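Local coordinates for protein putrescine aminotransferase (Halomonas elongata DSM 2581, PDB 6GWI) that probably catalyses the pyridoxal-5'-phosphate-dependent transfer of an amino group from putrescine or related amines to a keto acid acceptor, at residues B[348-353]-B[427-432]; B[358-363]-B[434-439]; B[157-162]-B[171-176]. One frame throughout, in Å; residues are numbered along the deposited sequence.

Contact 1: residues B[348-353]-B[427-432]; sequences DDLGPY and IRREEI
D349 and Y353, one turn apart on helix 342-359, both meet R429 at the start of helix 429-450, and L350 packs on the chain that leads into it. The two helices belong to the small C-terminal domain of a fold type I, class III aminotransferase, which also carries a four-stranded antiparallel sheet. Charge joins D349 and R429 tip to tip. A single carboxylate oxygen takes both bonds of the salt bridge: D349 OD1 lies 2.6 Å from R429 NH2 and 2.8 Å from R429 NE, the second bond weak. NH2 approaches from above the carboxylate plane, and the two planar groups are turned 62° apart. R429 is exposed and also touches a crystal neighbour, so its setting may differ somewhat in solution. Aromatic contact comes next. With CG anti to the backbone N (chi1 -174°), the Y353 ring lies against the extended R429 side chain; R429 CG sits over the ring centre in a CH-pi contact, 3.9 Å from the centroid. Further out the guanidinium runs nearly parallel to the ring, 13° between the planes, with Y353 CD1 over one of its faces toward the rim. The phenol oxygen is anchored by D433 and R357. Apolar contacts fill the buried side. I432 CG2 meets the ring at its edge, 3.9 Å from Y353 CD2, while I432 CD1 is 4.2 Å from L350 CD2. L350 CD1 also presses on the backbone of the incoming loop, 3.3 Å from I427 O, and its side chain touches L375 as well. R428 takes the N-cap position, and its backbone N is bonded to the side chain of E431, three residues on: E431 OE1 accepts R428 N at 2.8 Å.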
# COMPACT_ATOMS: atom_id res chain seq x y z
N ASP B 348 -16.18 -12.83 -25.98
CA ASP B 348 -16.98 -13.22 -27.14
C ASP B 348 -17.22 -12.09 -28.14
O ASP B 348 -17.55 -12.38 -29.29
CB ASP B 348 -18.34 -13.77 -26.70
CG ASP B 348 -18.23 -15.01 -25.84
OD1 ASP B 348 -17.21 -15.72 -25.94
OD2 ASP B 348 -19.19 -15.29 -25.08
N ASP B 349 -17.07 -10.83 -27.73
CA ASP B 349 -17.42 -9.71 -28.58
C ASP B 349 -16.24 -8.77 -28.78
O ASP B 349 -15.68 -8.72 -29.88
CB ASP B 349 -18.63 -8.97 -27.99
CG ASP B 349 -18.99 -7.72 -28.76
OD1 ASP B 349 -18.48 -7.53 -29.88
OD2 ASP B 349 -19.79 -6.91 -28.24
N LEU B 350 -15.84 -8.02 -27.75
CA LEU B 350 -14.86 -6.96 -27.95
C LEU B 350 -13.46 -7.52 -28.21
O LEU B 350 -12.70 -6.95 -29.00
CB LEU B 350 -14.86 -6.03 -26.74
CG LEU B 350 -16.22 -5.40 -26.45
CD1 LEU B 350 -16.22 -4.66 -25.12
CD2 LEU B 350 -16.66 -4.47 -27.58
N GLY B 351 -13.11 -8.62 -27.57
CA GLY B 351 -11.82 -9.23 -27.76
C GLY B 351 -11.58 -9.65 -29.20
O GLY B 351 -10.62 -9.23 -29.84
N PRO B 352 -12.46 -10.51 -29.73
CA PRO B 352 -12.34 -10.87 -31.15
C PRO B 352 -12.44 -9.68 -32.08
O PRO B 352 -11.76 -9.65 -33.11
CB PRO B 352 -13.51 -11.85 -31.35
CG PRO B 352 -13.70 -12.47 -30.00
CD PRO B 352 -13.42 -11.37 -29.01
N TYR B 353 -13.26 -8.68 -31.75
CA TYR B 353 -13.38 -7.52 -32.63
C TYR B 353 -12.08 -6.71 -32.63
O TYR B 353 -11.60 -6.31 -33.70
CB TYR B 353 -14.55 -6.65 -32.19
CG TYR B 353 -14.82 -5.51 -33.14
CD1 TYR B 353 -15.54 -5.70 -34.31
CD2 TYR B 353 -14.35 -4.23 -32.87
CE1 TYR B 353 -15.79 -4.66 -35.18
CE2 TYR B 353 -14.59 -3.18 -33.73
CZ TYR B 353 -15.31 -3.41 -34.89
OH TYR B 353 -15.55 -2.36 -35.75
N ILE B 427 -15.46 -0.54 -23.60
CA ILE B 427 -15.23 0.23 -24.81
C ILE B 427 -16.18 -0.25 -25.90
O ILE B 427 -16.45 -1.45 -26.04
CB ILE B 427 -13.76 0.10 -25.26
CG1 ILE B 427 -13.46 1.07 -26.41
CG2 ILE B 427 -13.44 -1.34 -25.68
CD1 ILE B 427 -11.98 1.16 -26.78
N ARG B 428 -16.70 0.69 -26.68
CA ARG B 428 -17.62 0.35 -27.75
C ARG B 428 -16.84 0.01 -29.01
O ARG B 428 -15.67 0.36 -29.17
CB ARG B 428 -18.58 1.51 -28.03
CG ARG B 428 -19.71 1.67 -27.04
CD ARG B 428 -20.63 2.81 -27.46
NE ARG B 428 -22.04 2.51 -27.22
CZ ARG B 428 -22.77 1.70 -27.97
NH1 ARG B 428 -22.23 1.08 -29.01
NH2 ARG B 428 -24.05 1.49 -27.68
N ARG B 429 -17.51 -0.70 -29.92
CA ARG B 429 -16.87 -1.10 -31.16
C ARG B 429 -16.46 0.11 -31.99
O ARG B 429 -15.37 0.12 -32.58
CB ARG B 429 -17.80 -2.01 -31.95
CG ARG B 429 -17.80 -3.44 -31.45
CD ARG B 429 -18.75 -4.29 -32.25
NE ARG B 429 -18.57 -5.71 -31.98
CZ ARG B 429 -18.99 -6.68 -32.78
NH1 ARG B 429 -19.63 -6.38 -33.91
NH2 ARG B 429 -18.78 -7.95 -32.46
N GLU B 430 -17.32 1.13 -32.05
CA GLU B 430 -16.94 2.35 -32.75
C GLU B 430 -15.74 3.01 -32.09
O GLU B 430 -14.92 3.63 -32.78
CB GLU B 430 -18.13 3.32 -32.80
CG GLU B 430 -18.93 3.45 -31.50
CD GLU B 430 -20.14 2.53 -31.46
OE1 GLU B 430 -19.97 1.30 -31.54
OE2 GLU B 430 -21.27 3.05 -31.34
N GLU B 431 -15.61 2.88 -30.77
CA GLU B 431 -14.46 3.43 -30.07
C GLU B 431 -13.20 2.60 -30.32
O GLU B 431 -12.10 3.16 -30.37
CB GLU B 431 -14.76 3.54 -28.57
CG GLU B 431 -15.80 4.62 -28.27
CD GLU B 431 -16.42 4.51 -26.89
OE1 GLU B 431 -16.25 3.46 -26.23
OE2 GLU B 431 -17.10 5.47 -26.47
N ILE B 432 -13.33 1.28 -30.49
CA ILE B 432 -12.19 0.48 -30.93
C ILE B 432 -11.75 0.91 -32.32
O ILE B 432 -10.55 0.99 -32.61
CB ILE B 432 -12.52 -1.02 -30.87
CG1 ILE B 432 -12.52 -1.50 -29.42
CG2 ILE B 432 -11.51 -1.82 -31.71
CD1 ILE B 432 -13.09 -2.90 -29.23

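Contact 2: residues B[358-363]-B[434-439]; sequences WASLVD and ELVELA
L435 begins the contact by setting its CD2 methyl 3.7 Å from CZ3 of W358, on the six-membered part of the indole. Its CG lies anti to the backbone N (chi1 -174°), and the side chain crosses the tryptophan at a slant. L435 also touches L410 in a loop. V436 follows and divides its two methyls between two partners. CG2 comes to the indole edge, near the ring plane, 4.1 Å from W358 CE3. CG1 lies before the fork of L361, with CG, CD1 and CD2 all at about the same range, CG at 4.0 Å; S360 OG approaches the same methyl at 4.1 Å. No hydrogen bond spans the two segments here, so the fit is one of shapes. V436 and W358 also bring the backbones together, their CA atoms being 6.6 Å apart. In the small C-terminal domain of this fold type I aminotransferase, the chain of helix 342-359 here passes beside helix 429-450, and a type I beta turn from A359 to V362 presents S360 and L361 to it. W358 is wedged between that helix and the antiparallel sheet, touching A370, S372 and L379, and its buried NE1 is satisfied by A378 O. S360 OG bonds back to R357 O, while S360 O accepts a bond from R440 NH2, a polar tie placed just beyond A439. One turn after L435, A439 offers its CB to L361 CD1 at 4.4 Å. That same CD1 lies over one face of the indole of W358, 3.8 Å above its plane and offset toward the rim, and A439 itself borders M412.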
# COMPACT_ATOMS: atom_id res chain seq x y z
N TRP B 358 -7.16 -4.92 -34.86
CA TRP B 358 -5.75 -4.81 -34.52
C TRP B 358 -4.87 -5.45 -35.58
O TRP B 358 -3.80 -4.93 -35.91
CB TRP B 358 -5.52 -5.46 -33.16
CG TRP B 358 -4.28 -5.03 -32.42
CD1 TRP B 358 -3.25 -5.83 -32.02
CD2 TRP B 358 -3.98 -3.71 -31.95
NE1 TRP B 358 -2.31 -5.09 -31.35
CE2 TRP B 358 -2.73 -3.79 -31.29
CE3 TRP B 358 -4.63 -2.48 -32.03
CZ2 TRP B 358 -2.13 -2.67 -30.71
CZ3 TRP B 358 -4.02 -1.37 -31.46
CH2 TRP B 358 -2.79 -1.48 -30.81
N ALA B 359 -5.29 -6.60 -36.12
CA ALA B 359 -4.51 -7.31 -37.12
C ALA B 359 -4.40 -6.54 -38.43
O ALA B 359 -3.53 -6.86 -39.25
CB ALA B 359 -5.10 -8.69 -37.38
N SER B 360 -5.27 -5.56 -38.67
CA SER B 360 -5.15 -4.75 -39.87
C SER B 360 -3.92 -3.85 -39.84
O SER B 360 -3.61 -3.22 -40.86
CB SER B 360 -6.41 -3.90 -40.06
OG SER B 360 -6.37 -2.74 -39.24
N LEU B 361 -3.22 -3.78 -38.71
CA LEU B 361 -2.01 -2.98 -38.59
C LEU B 361 -0.74 -3.74 -38.93
O LEU B 361 0.34 -3.14 -38.95
CB LEU B 361 -1.90 -2.41 -37.17
CG LEU B 361 -2.98 -1.41 -36.75
CD1 LEU B 361 -2.91 -1.15 -35.25
CD2 LEU B 361 -2.84 -0.11 -37.53
N VAL B 362 -0.82 -5.05 -39.19
CA VAL B 362 0.39 -5.84 -39.42
C VAL B 362 1.06 -5.46 -40.73
O VAL B 362 2.27 -5.64 -40.89
CB VAL B 362 0.07 -7.35 -39.38
CG1 VAL B 362 -0.60 -7.72 -38.06
CG2 VAL B 362 -0.81 -7.75 -40.57
N ASP B 363 0.29 -4.95 -41.70
CA ASP B 363 0.85 -4.56 -42.99
C ASP B 363 1.41 -3.15 -42.99
O ASP B 363 1.84 -2.67 -44.05
CB ASP B 363 -0.22 -4.71 -44.09
CG ASP B 363 -1.49 -3.94 -43.78
OD1 ASP B 363 -2.57 -4.38 -44.24
OD2 ASP B 363 -1.43 -2.92 -43.06
N GLU B 434 -12.02 3.89 -33.67
CA GLU B 434 -11.28 5.14 -33.52
C GLU B 434 -9.87 4.88 -33.01
O GLU B 434 -8.91 5.50 -33.48
CB GLU B 434 -12.03 6.08 -32.57
CG GLU B 434 -11.39 7.46 -32.43
CD GLU B 434 -12.04 8.29 -31.33
OE1 GLU B 434 -12.91 7.76 -30.61
OE2 GLU B 434 -11.68 9.48 -31.19
N LEU B 435 -9.72 3.96 -32.06
CA LEU B 435 -8.41 3.65 -31.50
C LEU B 435 -7.43 3.21 -32.58
O LEU B 435 -6.32 3.74 -32.68
CB LEU B 435 -8.55 2.57 -30.42
CG LEU B 435 -7.32 2.19 -29.60
CD1 LEU B 435 -7.76 1.59 -28.27
CD2 LEU B 435 -6.41 1.22 -30.33
N VAL B 436 -7.82 2.22 -33.39
CA VAL B 436 -6.92 1.69 -34.41
C VAL B 436 -6.60 2.76 -35.45
O VAL B 436 -5.45 2.87 -35.91
CB VAL B 436 -7.52 0.43 -35.04
CG1 VAL B 436 -6.66 -0.07 -36.19
CG2 VAL B 436 -7.68 -0.66 -33.98
N GLU B 437 -7.60 3.54 -35.86
CA GLU B 437 -7.36 4.61 -36.82
C GLU B 437 -6.34 5.61 -36.28
O GLU B 437 -5.41 6.02 -36.99
CB GLU B 437 -8.67 5.32 -37.17
CG GLU B 437 -9.68 4.43 -37.88
CD GLU B 437 -11.06 5.05 -37.94
OE1 GLU B 437 -11.19 6.26 -37.67
OE2 GLU B 437 -12.03 4.32 -38.26
N LEU B 438 -6.51 6.03 -35.02
CA LEU B 438 -5.56 6.96 -34.43
C LEU B 438 -4.18 6.33 -34.31
O LEU B 438 -3.16 6.99 -34.53
CB LEU B 438 -6.05 7.42 -33.06
CG LEU B 438 -7.29 8.31 -33.03
CD1 LEU B 438 -7.79 8.46 -31.60
CD2 LEU B 438 -6.98 9.67 -33.64
N ALA B 439 -4.13 5.04 -33.96
CA ALA B 439 -2.86 4.33 -33.92
C ALA B 439 -2.16 4.37 -35.27
O ALA B 439 -0.97 4.70 -35.36
CB ALA B 439 -3.09 2.88 -33.48

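Contact 3: residues B[157-162]-B[171-176]; sequences GMSLGG and GPCVPG
S159 and C173 bring their CA atoms to 5.2 Å where the last turn of helix 155-160 faces the loop 171-176. The loop has no regular secondary structure and turns at a cis peptide bond between G171 and P172. The hydroxyl of S159 joins the two: OG accepts the N-H of V174 at 2.8 Å, with an angle of 151° at the hydrogen, and is also bonded to L155 O of its own helix. CG2 of V174 stays alongside at 3.8 Å from S159 OG, and C173 CB is closer still to that oxygen, at 3.0 Å, a tight fit. Both segments lie in the beta-alpha-beta crossover that leads from strand 142-146 to its parallel neighbour 177-180 in the large domain, the same connection that supplies Y150, H151 and G152 to the pyridoxal-5'-phosphate pocket. An alanine in place of S159 would probably leave V174 N without this acceptor and take from L155 O its hydroxyl partner, letting the loop shift against the helix. Beside the serine, two sulphurs meet: M158 SD is 3.6 Å from C173 SG, and the bend at chi2 (-99°) of the methionine sets SD there. M158 also packs on R126 of the second subunit, and V174 meets V174 of that subunit across the dimer interface.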
# COMPACT_ATOMS: atom_id res chain seq x y z
N GLY B 157 7.99 -6.23 -3.68
CA GLY B 157 7.51 -6.23 -5.06
C GLY B 157 8.63 -5.99 -6.05
O GLY B 157 8.72 -6.67 -7.08
N MET B 158 9.50 -5.02 -5.76
CA MET B 158 10.65 -4.75 -6.63
C MET B 158 11.61 -5.93 -6.66
O MET B 158 12.17 -6.26 -7.72
CB MET B 158 11.35 -3.48 -6.16
CG MET B 158 12.62 -3.14 -6.92
SD MET B 158 14.09 -3.68 -6.04
CE MET B 158 14.35 -2.31 -4.91
N SER B 159 11.83 -6.59 -5.52
CA SER B 159 12.71 -7.75 -5.47
C SER B 159 12.12 -8.92 -6.26
O SER B 159 12.85 -9.64 -6.96
CB SER B 159 12.95 -8.18 -4.03
OG SER B 159 13.55 -7.15 -3.27
N LEU B 160 10.81 -9.13 -6.14
CA LEU B 160 10.13 -10.19 -6.89
C LEU B 160 10.09 -9.89 -8.37
O LEU B 160 10.14 -10.81 -9.20
CB LEU B 160 8.71 -10.38 -6.35
CG LEU B 160 8.57 -10.93 -4.94
CD1 LEU B 160 7.16 -10.71 -4.42
CD2 LEU B 160 8.92 -12.41 -4.92
N GLY B 161 9.97 -8.62 -8.73
CA GLY B 161 9.99 -8.23 -10.12
C GLY B 161 11.35 -8.48 -10.74
O GLY B 161 12.34 -8.74 -10.05
N GLY B 162 11.38 -8.40 -12.07
CA GLY B 162 12.59 -8.63 -12.83
C GLY B 162 13.07 -7.42 -13.60
O GLY B 162 13.66 -7.57 -14.68
N GLY B 171 18.21 -0.71 -3.35
CA GLY B 171 18.52 -1.98 -2.77
C GLY B 171 19.43 -1.82 -1.57
O GLY B 171 19.79 -0.71 -1.18
N PRO B 172 19.85 -2.95 -0.97
CA PRO B 172 19.65 -4.35 -1.37
C PRO B 172 18.20 -4.85 -1.35
O PRO B 172 17.36 -4.34 -0.61
CB PRO B 172 20.49 -5.13 -0.33
CG PRO B 172 20.64 -4.21 0.81
CD PRO B 172 20.72 -2.85 0.21
N CYS B 173 17.95 -5.84 -2.20
CA CYS B 173 16.65 -6.48 -2.31
C CYS B 173 16.39 -7.42 -1.13
O CYS B 173 17.28 -7.73 -0.33
CB CYS B 173 16.56 -7.27 -3.62
SG CYS B 173 16.36 -6.26 -5.08
N VAL B 174 15.14 -7.86 -1.02
CA VAL B 174 14.81 -8.95 -0.09
C VAL B 174 15.59 -10.19 -0.50
O VAL B 174 15.66 -10.50 -1.71
CB VAL B 174 13.30 -9.22 -0.09
CG1 VAL B 174 12.96 -10.40 0.83
CG2 VAL B 174 12.52 -7.98 0.33
N PRO B 175 16.22 -10.92 0.42
CA PRO B 175 17.01 -12.09 0.02
C PRO B 175 16.15 -13.23 -0.51
O PRO B 175 14.95 -13.33 -0.25
CB PRO B 175 17.71 -12.51 1.32
CG PRO B 175 17.70 -11.28 2.17
CD PRO B 175 16.40 -10.60 1.85
N GLY B 176 16.80 -14.11 -1.27
CA GLY B 176 16.19 -15.37 -1.66
C GLY B 176 15.23 -15.30 -2.82
O GLY B 176 14.28 -16.09 -2.87

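In the fold
Contacts 1 and 2 are successive stations on one helix pair, 342-359 with 429-450, their centres 13 Å apart; along the chain their segments alternate, with the antiparallel sheet formed in the stretch between. Together they fasten the C-terminal helix along the helix that precedes that sheet, within the small domain. Contact 3 closes earlier in the sequence and lies on the opposite side of the chain's centre, its centre 38 Å from those of the others, with no atoms nearer than about 23 Å. It belongs to the large domain, near the cofactor and the second subunit, whereas no other chain touches contacts 1 and 2.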